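Local coordinates for putative Glycerophosphoryl diester phosphodiesterase (Silicibacter pomeroyi, PDB 3L12), which is a putative member of the glycerophosphoryl diester phosphodiesterase family, built on a TIM-barrel fold and carrying a bound magnesium ion, at residues N71-T83 with A99-Y111. Numbering follows the deposited sequence. Where two conformers were deposited one is given.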
ATOM      1  N   ASN A  71       5.763  13.662 -18.231  1.00  6.34           N
ATOM      2  CA  ASN A  71       7.137  13.157 -18.141  1.00  5.74           C
ATOM      3  C   ASN A  71       7.467  12.665 -16.735  1.00  9.29           C
ATOM      4  O   ASN A  71       8.234  11.713 -16.602  1.00  6.81           O
ATOM      5  CB  ASN A  71       8.144  14.205 -18.542  1.00  8.21           C
ATOM      6  CG  ASN A  71       8.060  14.585 -20.010  1.00  7.75           C
ATOM      7  OD1 ASN A  71       7.389  13.921 -20.797  1.00  9.14           O
ATOM      8  ND2 ASN A  71       8.740  15.638 -20.355  1.00  9.55           N
ATOM      9  N   ALA A  72       6.835  13.228 -15.701  1.00  7.96           N
ATOM     10  CA  ALA A  72       7.133  12.787 -14.318  1.00  7.82           C
ATOM     11  C   ALA A  72       6.651  11.371 -13.994  1.00  6.51           C
ATOM     12  O   ALA A  72       7.074  10.805 -12.980  1.00  7.50           O
ATOM     13  CB  ALA A  72       6.468  13.796 -13.277  1.00  9.48           C
HETATM   14  N   MSE A  73       5.779  10.777 -14.804  0.66  7.84           N
HETATM   15  CA  MSE A  73       5.279   9.446 -14.503  0.66  7.94           C
HETATM   16  C   MSE A  73       5.434   8.459 -15.654  0.66  6.16           C
HETATM   17  O   MSE A  73       4.858   7.362 -15.589  0.66  7.78           O
HETATM   18  CB  MSE A  73       3.794   9.466 -14.062  0.66  7.60           C
HETATM   19  CG  MSE A  73       2.771   9.714 -15.176  0.66  6.83           C
HETATM   20 SE   MSE A  73       0.900   9.892 -14.551  0.50  6.98          SE
HETATM   21  CE  MSE A  73       1.372  11.115 -13.165  0.66  6.76           C
ATOM     22  N   THR A  74       6.169   8.840 -16.700  1.00  6.49           N
ATOM     23  CA  THR A  74       6.255   8.023 -17.889  1.00  5.77           C
ATOM     24  C   THR A  74       7.643   7.760 -18.380  1.00  3.89           C
ATOM     25  O   THR A  74       8.451   8.688 -18.537  1.00  6.09           O
ATOM     26  CB  THR A  74       5.465   8.709 -19.038  1.00  6.95           C
ATOM     27  OG1 THR A  74       4.188   9.229 -18.600  1.00  8.36           O
ATOM     28  CG2 THR A  74       5.201   7.755 -20.179  1.00  6.72           C
ATOM     29  N   ARG A  75       7.925   6.472 -18.593  1.00  5.44           N
ATOM     30  CA  ARG A  75       9.208   6.073 -19.150  1.00  5.24           C
ATOM     31  C   ARG A  75       9.018   5.479 -20.518  1.00  5.40           C
ATOM     32  O   ARG A  75       7.959   4.843 -20.842  1.00  6.13           O
ATOM     33  CB  ARG A  75       9.916   5.063 -18.270  1.00  5.04           C
ATOM     34  CG  ARG A  75      10.548   5.616 -17.030  1.00  6.69           C
ATOM     35  CD  ARG A  75      10.863   4.568 -15.974  1.00  6.77           C
ATOM     36  NE  ARG A  75       9.660   4.149 -15.274  1.00  6.65           N
ATOM     37  CZ  ARG A  75       9.569   3.062 -14.508  1.00  8.57           C
ATOM     38  NH1 ARG A  75      10.556   2.189 -14.408  1.00  7.87           N
ATOM     39  NH2 ARG A  75       8.446   2.827 -13.840  1.00  7.82           N
ATOM     40  N   ASP A  76      10.057   5.660 -21.343  1.00  4.72           N
ATOM     41  CA  ASP A  76      10.110   5.136 -22.683  1.00  4.28           C
ATOM     42  C   ASP A  76      10.340   3.614 -22.742  1.00  5.52           C
ATOM     43  O   ASP A  76      10.431   2.943 -21.730  1.00  4.08           O
ATOM     44  CB  ASP A  76      11.129   5.940 -23.525  1.00  5.01           C
ATOM     45  CG  ASP A  76      12.595   5.767 -23.090  1.00  5.75           C
ATOM     46  OD1 ASP A  76      12.935   4.705 -22.513  1.00  4.79           O
ATOM     47  OD2 ASP A  76      13.420   6.665 -23.414  1.00  5.77           O
ATOM     48  N   GLY A  77      10.489   3.129 -23.952  1.00  6.33           N
ATOM     49  CA  GLY A  77      10.660   1.685 -24.149  1.00  6.01           C
ATOM     50  C   GLY A  77      11.975   1.126 -23.639  1.00  6.88           C
ATOM     51  O   GLY A  77      12.079  -0.089 -23.521  1.00  8.03           O
ATOM     52  N   GLN A  78      12.973   1.986 -23.394  1.00  4.53           N
ATOM     53  CA  GLN A  78      14.243   1.598 -22.810  1.00  5.30           C
ATOM     54  C   GLN A  78      14.262   1.703 -21.296  1.00  2.71           C
ATOM     55  O   GLN A  78      15.211   1.239 -20.638  1.00  4.15           O
ATOM     56  CB  GLN A  78      15.367   2.454 -23.400  1.00  4.37           C
ATOM     57  CG  GLN A  78      15.680   2.129 -24.834  1.00  4.75           C
ATOM     58  CD  GLN A  78      14.648   2.539 -25.832  1.00  5.76           C
ATOM     59  OE1 GLN A  78      14.294   3.737 -25.923  1.00  6.93           O
ATOM     60  NE2 GLN A  78      14.124   1.585 -26.577  1.00  2.94           N
ATOM     61  N   GLY A  79      13.255   2.324 -20.716  1.00  3.35           N
ATOM     62  CA  GLY A  79      13.181   2.536 -19.295  1.00  5.73           C
ATOM     63  C   GLY A  79      13.582   3.920 -18.811  1.00  4.12           C
ATOM     64  O   GLY A  79      13.683   4.166 -17.581  1.00  5.59           O
ATOM     65  N   HIS A  80      13.823   4.850 -19.734  1.00  4.74           N
ATOM     66  CA  HIS A  80      14.252   6.207 -19.356  1.00  4.43           C
ATOM     67  C   HIS A  80      13.047   7.174 -19.335  1.00  4.53           C
ATOM     68  O   HIS A  80      12.160   7.061 -20.209  1.00  6.14           O
ATOM     69  CB  HIS A  80      15.299   6.700 -20.312  1.00  4.62           C
ATOM     70  CG  HIS A  80      16.652   6.137 -20.064  1.00  4.90           C
ATOM     71  ND1 HIS A  80      17.294   6.299 -18.865  1.00  7.99           N
ATOM     72  CD2 HIS A  80      17.500   5.454 -20.872  1.00  7.57           C
ATOM     73  CE1 HIS A  80      18.479   5.716 -18.934  1.00  9.34           C
ATOM     74  NE2 HIS A  80      18.623   5.192 -20.136  1.00  7.40           N
ATOM     75  N   TRP A  81      13.042   8.156 -18.424  1.00  5.92           N
ATOM     76  CA  TRP A  81      11.966   9.121 -18.341  1.00  6.16           C
ATOM     77  C   TRP A  81      11.816   9.903 -19.640  1.00  4.94           C
ATOM     78  O   TRP A  81      12.808  10.252 -20.301  1.00  5.80           O
ATOM     79  CB  TRP A  81      12.182  10.157 -17.185  1.00  6.63           C
ATOM     80  CG  TRP A  81      12.271   9.463 -15.856  1.00  6.41           C
ATOM     81  CD1 TRP A  81      13.377   9.209 -15.155  1.00  6.92           C
ATOM     82  CD2 TRP A  81      11.202   8.806 -15.182  1.00  6.16           C
ATOM     83  NE1 TRP A  81      13.091   8.464 -14.033  1.00  7.43           N
ATOM     84  CE2 TRP A  81      11.747   8.226 -14.014  1.00  6.99           C
ATOM     85  CE3 TRP A  81       9.837   8.735 -15.399  1.00  5.35           C
ATOM     86  CZ2 TRP A  81      10.984   7.498 -13.130  1.00  7.49           C
ATOM     87  CZ3 TRP A  81       9.041   8.040 -14.498  1.00  8.39           C
ATOM     88  CH2 TRP A  81       9.610   7.437 -13.361  1.00  7.89           C
ATOM     89  N   LEU A  82      10.553  10.176 -20.011  1.00  7.10           N
ATOM     90  CA  LEU A  82      10.279  10.974 -21.196  1.00  6.47           C
ATOM     91  C   LEU A  82      10.793  12.380 -20.923  1.00  8.13           C
ATOM     92  O   LEU A  82      10.826  12.813 -19.773  1.00  8.00           O
ATOM     93  CB  LEU A  82       8.800  10.976 -21.571  1.00  7.21           C
ATOM     94  CG  LEU A  82       8.093   9.650 -21.896  1.00  8.99           C
ATOM     95  CD1 LEU A  82       6.763   9.908 -22.615  1.00  9.09           C
ATOM     96  CD2 LEU A  82       8.947   8.764 -22.745  1.00 11.15           C
ATOM     97  N   THR A  83      11.238  13.051 -21.995  1.00  5.69           N
ATOM     98  CA  THR A  83      11.749  14.412 -21.899  1.00  7.57           C
ATOM     99  C   THR A  83      11.039  15.191 -23.033  1.00  9.68           C
ATOM    100  O   THR A  83      10.465  14.634 -23.969  1.00 10.73           O
ATOM    101  CB  THR A  83      13.260  14.443 -22.051  1.00  8.12           C
ATOM    102  OG1 THR A  83      13.638  13.919 -23.342  1.00  8.04           O
ATOM    103  CG2 THR A  83      13.933  13.645 -20.955  1.00  9.10           C
ATOM    104  N   ALA A  99       3.327   0.799 -25.057  1.00  9.86           N
ATOM    105  CA  ALA A  99       4.777   0.615 -25.092  1.00 12.24           C
ATOM    106  C   ALA A  99       5.533   1.364 -23.968  1.00 11.89           C
ATOM    107  O   ALA A  99       6.753   1.125 -23.754  1.00 11.83           O
ATOM    108  CB  ALA A  99       5.338   1.045 -26.417  1.00 13.48           C
ATOM    109  N   LEU A 100       4.820   2.266 -23.299  1.00  8.32           N
ATOM    110  CA  LEU A 100       5.406   3.072 -22.219  1.00  7.10           C
ATOM    111  C   LEU A 100       5.188   2.522 -20.833  1.00  7.51           C
ATOM    112  O   LEU A 100       4.304   1.712 -20.598  1.00  8.97           O
ATOM    113  CB  LEU A 100       4.878   4.493 -22.309  1.00  6.94           C
ATOM    114  CG  LEU A 100       4.966   5.175 -23.691  1.00  9.55           C
ATOM    115  CD1 LEU A 100       4.209   6.512 -23.689  1.00 10.89           C
ATOM    116  CD2 LEU A 100       6.412   5.340 -24.124  1.00  8.81           C
ATOM    117  N   ASP A 101       5.991   3.015 -19.905  1.00  7.12           N
ATOM    118  CA  ASP A 101       5.910   2.523 -18.518  1.00  7.37           C
ATOM    119  C   ASP A 101       5.413   3.601 -17.556  1.00  4.59           C
ATOM    120  O   ASP A 101       6.036   4.658 -17.410  1.00  6.92           O
ATOM    121  CB  ASP A 101       7.286   2.035 -18.100  1.00  8.03           C
ATOM    122  CG  ASP A 101       7.277   1.078 -16.908  1.00  9.12           C
ATOM    123  OD1 ASP A 101       6.348   1.070 -16.075  1.00  8.42           O
ATOM    124  OD2 ASP A 101       8.247   0.265 -16.804  1.00 11.50           O
ATOM    125  N   VAL A 102       4.303   3.306 -16.864  1.00  5.67           N
ATOM    126  CA  VAL A 102       3.679   4.215 -15.903  1.00  5.59           C
ATOM    127  C   VAL A 102       3.714   3.600 -14.481  1.00  7.35           C
ATOM    128  O   VAL A 102       2.914   3.951 -13.616  1.00  8.69           O
ATOM    129  CB  VAL A 102       2.290   4.648 -16.383  1.00  7.27           C
ATOM    130  CG1 VAL A 102       2.401   5.339 -17.712  1.00  6.91           C
ATOM    131  CG2 VAL A 102       1.299   3.413 -16.411  1.00  7.44           C
ATOM    132  N   GLY A 103       4.693   2.743 -14.224  1.00  7.97           N
ATOM    133  CA  GLY A 103       4.776   2.071 -12.915  1.00  7.46           C
ATOM    134  C   GLY A 103       5.350   2.854 -11.754  1.00  7.65           C
ATOM    135  O   GLY A 103       5.364   2.347 -10.636  1.00  8.24           O
ATOM    136  N   GLY A 104       5.805   4.063 -11.986  1.00  7.99           N
ATOM    137  CA  GLY A 104       6.345   4.848 -10.899  1.00  9.25           C
ATOM    138  C   GLY A 104       6.463   6.269 -11.302  1.00  8.05           C
ATOM    139  O   GLY A 104       6.110   6.667 -12.408  1.00  9.52           O
ATOM    140  N   LEU A 105       7.010   7.009 -10.351  1.00  6.00           N
ATOM    141  CA  LEU A 105       7.209   8.435 -10.516  1.00  6.42           C
ATOM    142  C   LEU A 105       8.713   8.775 -10.460  1.00  6.09           C
ATOM    143  O   LEU A 105       9.500   8.106  -9.788  1.00  7.03           O
ATOM    144  CB  LEU A 105       6.556   9.190  -9.387  1.00  8.37           C
ATOM    145  CG  LEU A 105       5.024   9.132  -9.348  1.00  8.65           C
ATOM    146  CD1 LEU A 105       4.471   9.915  -8.098  1.00 10.62           C
ATOM    147  CD2 LEU A 105       4.447   9.633 -10.634  1.00  9.28           C
ATOM    148  N   ASP A 106       9.073   9.833 -11.171  1.00  6.68           N
ATOM    149  CA  ASP A 106      10.422  10.412 -11.163  1.00  7.03           C
ATOM    150  C   ASP A 106      10.590  11.260  -9.911  1.00  6.79           C
ATOM    151  O   ASP A 106      10.065  12.392  -9.796  1.00  6.96           O
ATOM    152  CB  ASP A 106      10.627  11.254 -12.437  1.00  6.58           C
ATOM    153  CG  ASP A 106      12.041  11.772 -12.594  1.00  5.31           C
ATOM    154  OD1 ASP A 106      12.857  11.751 -11.616  1.00  5.81           O
ATOM    155  OD2 ASP A 106      12.312  12.281 -13.705  1.00  6.16           O
ATOM    156  N   GLY A 107      11.404  10.742  -8.963  1.00  8.38           N
ATOM    157  CA  GLY A 107      11.578  11.411  -7.671  1.00 10.58           C
ATOM    158  C   GLY A 107      12.321  12.735  -7.729  1.00 10.36           C
ATOM    159  O   GLY A 107      12.386  13.442  -6.685  1.00 12.50           O
ATOM    160  N   ARG A 108      12.863  13.120  -8.902  1.00  6.31           N
ATOM    161  CA  ARG A 108      13.537  14.437  -9.101  1.00  8.09           C
ATOM    162  C   ARG A 108      12.588  15.559  -9.348  1.00  7.72           C
ATOM    163  O   ARG A 108      12.987  16.739  -9.404  1.00  9.25           O
ATOM    164  CB  ARG A 108      14.462  14.390 -10.337  1.00  8.30           C
ATOM    165  CG  ARG A 108      15.548  13.325 -10.177  1.00  8.58           C
ATOM    166  CD  ARG A 108      16.347  13.135 -11.449  1.00  8.39           C
ATOM    167  NE  ARG A 108      15.479  12.715 -12.549  1.00  5.77           N
ATOM    168  CZ  ARG A 108      15.861  12.721 -13.821  1.00  7.43           C
ATOM    169  NH1 ARG A 108      17.109  13.055 -14.169  1.00  8.63           N
ATOM    170  NH2 ARG A 108      14.998  12.425 -14.750  1.00  7.22           N
ATOM    171  N   THR A 109      11.327  15.224  -9.571  1.00  7.59           N
ATOM    172  CA  THR A 109      10.358  16.169 -10.033  1.00  7.95           C
ATOM    173  C   THR A 109       9.416  16.680  -8.925  1.00  7.64           C
ATOM    174  O   THR A 109       9.261  16.083  -7.881  1.00  6.95           O
ATOM    175  CB  THR A 109       9.481  15.549 -11.155  1.00  6.43           C
ATOM    176  OG1 THR A 109       8.583  14.545 -10.630  1.00  5.73           O
ATOM    177  CG2 THR A 109      10.388  14.948 -12.306  1.00  6.37           C
ATOM    178  N   VAL A 110       8.768  17.788  -9.239  1.00  6.00           N
ATOM    179  CA  VAL A 110       7.759  18.395  -8.338  1.00  8.64           C
ATOM    180  C   VAL A 110       6.694  17.337  -8.017  1.00  8.44           C
ATOM    181  O   VAL A 110       6.364  17.086  -6.856  1.00  8.70           O
ATOM    182  CB  VAL A 110       7.165  19.651  -8.973  1.00  9.61           C
ATOM    183  CG1 VAL A 110       5.944  20.226  -8.122  1.00 11.64           C
ATOM    184  CG2 VAL A 110       8.248  20.810  -9.150  1.00 11.09           C
ATOM    185  N   TYR A 111       6.191  16.690  -9.054  1.00  8.26           N
ATOM    186  CA  TYR A 111       5.128  15.739  -8.883  1.00  8.53           C
ATOM    187  C   TYR A 111       5.616  14.540  -8.091  1.00  8.17           C
ATOM    188  O   TYR A 111       4.902  14.100  -7.160  1.00  8.71           O
ATOM    189  CB  TYR A 111       4.605  15.288 -10.219  1.00  8.55           C
ATOM    190  CG  TYR A 111       3.285  14.560 -10.180  1.00  7.21           C
ATOM    191  CD1 TYR A 111       2.096  15.243 -10.279  1.00 10.64           C
ATOM    192  CD2 TYR A 111       3.241  13.174 -10.197  1.00  9.04           C
ATOM    193  CE1 TYR A 111       0.864  14.551 -10.325  1.00  9.82           C
ATOM    194  CE2 TYR A 111       2.037  12.482 -10.236  1.00  9.80           C
ATOM    195  CZ  TYR A 111       0.855  13.199 -10.316  1.00 10.37           C
ATOM    196  OH  TYR A 111      -0.343  12.502 -10.390  1.00  9.14           O
TER
HETATM  197  O   HOH W   1      10.578  13.061 -15.605  1.00  6.87           O
HETATM  198  O   HOH W   2       6.916   5.223 -14.731  1.00  6.42           O
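Trp81 lies between Asp106 and the aliphatic part of Arg75. Asp106 CB sits over the centre of the six-membered ring, 3.6 Å from its centroid, in a CH-pi contact, while Arg75 CG lies over the opposite face. The Asp106 side chain extends trans from the backbone N (chi1 -174°), which lays the carboxylate almost flat on the indole, the planes 16° apart. Arg108 holds that carboxylate side-on: Arg108 NE donates to the syn lone pair of Asp106 OD1, and NH2 forms a salt bridge with OD2. Asp106 N bonds Ala72 O at 2.9 Å, and Arg75 and Asp101 form a single antiparallel bridge, a hydrogen-bonded pair. The two loops, joined through helix 94-98, follow strand 61-63 at the periphery of the TIM barrel. The side chains of the bridge pair lie side by side, the Asp101 carboxylate stacked on the Arg75 guanidinium; Arg75 NH2 to Asp101 OD1 is 3.5 Å, a salt bridge of charge alone, because OD1 lies well out of the guanidinium plane. Leu121 O and Thr122 OG1 take guanidinium N-H groups, and the backbone N atoms of Gly123 and Ile124 bond the carboxylate. Met73 CB meets Leu105 CD2 at 3.5 Å. The other end is looser: in the exposed type I turn from Asp76 to Gly79, Gly77 CA comes no closer than 4.0 Å to Ala99 O.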